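Local coordinates for protein probable hydrolase (Pseudomonas aeruginosa, PDB 3OM8) that is probably an alpha/beta hydrolase that may hydrolyse the lactone ring of 3-oxoadipate enol-lactone, at residues 119-123 / 260-265. Residues are numbered along the deposited sequence; the frame is centred on the assembly and turned at random.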
loop_
_atom_site.group_PDB
_atom_site.type_symbol
_atom_site.label_atom_id
_atom_site.label_comp_id
_atom_site.label_asym_id
_atom_site.label_seq_id
_atom_site.Cartn_x
_atom_site.Cartn_y
_atom_site.Cartn_z
ATOM N N GLU B 119 9.760 -14.966 -15.578
ATOM C CA GLU B 119 8.394 -14.667 -16.010
ATOM C C GLU B 119 7.866 -13.516 -15.171
ATOM O O GLU B 119 8.117 -12.351 -15.476
ATOM C CB GLU B 119 7.489 -15.891 -15.848
ATOM C CG GLU B 119 6.919 -16.449 -17.150
ATOM C CD GLU B 119 5.823 -15.582 -17.720
ATOM O OE1 GLU B 119 6.072 -14.382 -17.953
ATOM O OE2 GLU B 119 4.706 -16.098 -17.935
ATOM N N ARG B 120 7.154 -13.844 -14.098
ATOM C CA ARG B 120 6.681 -12.819 -13.176
ATOM C C ARG B 120 7.514 -12.766 -11.895
ATOM O O ARG B 120 8.038 -13.784 -11.430
ATOM C CB ARG B 120 5.197 -13.006 -12.876
ATOM C CG ARG B 120 4.341 -12.845 -14.132
ATOM C CD ARG B 120 2.842 -12.892 -13.863
ATOM N NE ARG B 120 2.109 -13.058 -15.117
ATOM C CZ ARG B 120 0.787 -13.174 -15.218
ATOM N NH1 ARG B 120 0.238 -13.328 -16.410
ATOM N NH2 ARG B 120 0.015 -13.137 -14.136
ATOM N N LEU B 121 7.641 -11.570 -11.333
ATOM C CA LEU B 121 8.544 -11.354 -10.212
ATOM C C LEU B 121 7.803 -10.860 -8.973
ATOM O O LEU B 121 7.072 -9.866 -9.023
ATOM C CB LEU B 121 9.635 -10.360 -10.618
ATOM C CG LEU B 121 10.719 -9.946 -9.632
ATOM C CD1 LEU B 121 11.691 -11.121 -9.326
ATOM C CD2 LEU B 121 11.469 -8.743 -10.208
ATOM N N VAL B 122 7.977 -11.577 -7.867
ATOM C CA VAL B 122 7.473 -11.136 -6.571
ATOM C C VAL B 122 8.644 -10.821 -5.633
ATOM O O VAL B 122 9.600 -11.597 -5.528
ATOM C CB VAL B 122 6.552 -12.178 -5.925
ATOM C CG1 VAL B 122 5.896 -11.603 -4.669
ATOM C CG2 VAL B 122 5.475 -12.627 -6.925
ATOM N N LEU B 123 8.564 -9.668 -4.977
ATOM C CA LEU B 123 9.607 -9.187 -4.092
ATOM C C LEU B 123 8.990 -8.927 -2.730
ATOM O O LEU B 123 8.252 -7.958 -2.561
ATOM C CB LEU B 123 10.176 -7.886 -4.647
ATOM C CG LEU B 123 10.663 -7.971 -6.091
ATOM C CD1 LEU B 123 11.116 -6.609 -6.599
ATOM C CD2 LEU B 123 11.791 -8.991 -6.202
ATOM N N VAL B 260 0.164 -13.365 -3.764
ATOM C CA VAL B 260 1.058 -14.034 -4.718
ATOM C C VAL B 260 0.279 -14.767 -5.812
ATOM O O VAL B 260 0.516 -14.558 -6.999
ATOM C CB VAL B 260 2.016 -15.053 -4.002
ATOM C CG1 VAL B 260 2.721 -15.934 -5.006
ATOM C CG2 VAL B 260 3.022 -14.322 -3.123
ATOM N N LEU B 261 -0.648 -15.628 -5.402
ATOM C CA LEU B 261 -1.404 -16.459 -6.336
ATOM C C LEU B 261 -2.245 -15.647 -7.326
ATOM O O LEU B 261 -2.370 -16.013 -8.500
ATOM C CB LEU B 261 -2.282 -17.461 -5.572
ATOM C CG LEU B 261 -1.451 -18.591 -4.957
ATOM C CD1 LEU B 261 -2.292 -19.556 -4.131
ATOM C CD2 LEU B 261 -0.711 -19.342 -6.054
ATOM N N SER B 262 -2.812 -14.540 -6.861
ATOM C CA SER B 262 -3.669 -13.734 -7.726
ATOM C C SER B 262 -2.812 -13.025 -8.757
ATOM O O SER B 262 -3.194 -12.910 -9.931
ATOM C CB SER B 262 -4.469 -12.723 -6.909
ATOM O OG SER B 262 -5.399 -13.392 -6.075
ATOM N N PHE B 263 -1.649 -12.557 -8.305
ATOM C CA PHE B 263 -0.692 -11.895 -9.178
ATOM C C PHE B 263 -0.166 -12.837 -10.261
ATOM O O PHE B 263 -0.014 -12.442 -11.415
ATOM C CB PHE B 263 0.479 -11.334 -8.360
ATOM C CG PHE B 263 1.594 -10.793 -9.204
ATOM C CD1 PHE B 263 1.414 -9.647 -9.966
ATOM C CD2 PHE B 263 2.824 -11.429 -9.238
ATOM C CE1 PHE B 263 2.442 -9.141 -10.748
ATOM C CE2 PHE B 263 3.868 -10.928 -10.010
ATOM C CZ PHE B 263 3.681 -9.788 -10.767
ATOM N N LEU B 264 0.104 -14.083 -9.891
ATOM C CA LEU B 264 0.738 -15.027 -10.816
ATOM C C LEU B 264 -0.259 -15.703 -11.758
ATOM O O LEU B 264 0.127 -16.430 -12.675
ATOM C CB LEU B 264 1.535 -16.081 -10.046
ATOM C CG LEU B 264 2.775 -15.575 -9.300
ATOM C CD1 LEU B 264 3.413 -16.717 -8.536
ATOM C CD2 LEU B 264 3.781 -14.942 -10.262
ATOM N N GLY B 265 -1.543 -15.464 -11.523
ATOM C CA GLY B 265 -2.567 -15.931 -12.436
ATOM C C GLY B 265 -3.222 -17.215 -11.978
ATOM O O GLY B 265 -3.891 -17.894 -12.763
#
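Arg120 and Val122 both meet the last turn of the helix 253-264, Val122 through its methyl groups and Arg120 twice over, packing through its CB and bonding through its guanidinium. The tight part lies around Phe263 and Leu264. Val122 sets CG2 against the ring of Phe263, 3.7 Å from CD2, the two side chains passing each other head to tail. With CG anti to its own backbone N (chi1 173°), Phe263 carries its ring to the strand, where CE2 comes within 3.5 Å of Leu121 O and also packs on Arg120 CB. Leu264 CD2 reaches 3.5 Å from Arg120 CB, so ring and leucine both meet the foot of the arginine from the helix side. His96 and Phe54 extend the packing around Leu264, and Leu212 and Pro210 do so for Phe263. Farther along, contact slackens: Val122 CG1 and Val260 CG2 stand 4.2 Å apart, and Val260 also leans on Ile214.

At the helix end the contact turns polar. The arginine chain runs straight out to NE and brings Arg120 NH2 to Phe263 O at 2.8 Å; this carbonyl lies near the guanidinium plane, but the bond is bent, 141° at the hydrogen. NH2 also bonds Ala205 O of a neighbouring subunit, whose Ile207 packs on the side chain, so a charged group buried at a subunit interface is gripped by carbonyls of two chains. Gly265, with positive phi, leaves the helix beside the guanidinium; it, Leu261 and Ser262 are partly exposed, whereas Phe263, Leu264 and Val122 are buried.

The axes of 121-123 and 260-264 run nearly antiparallel, at 154°, and approach to 9.8 Å; the C-terminal helix thus covers one face of the central, mostly parallel sheet, the layered packing characteristic of the alpha/beta hydrolase fold.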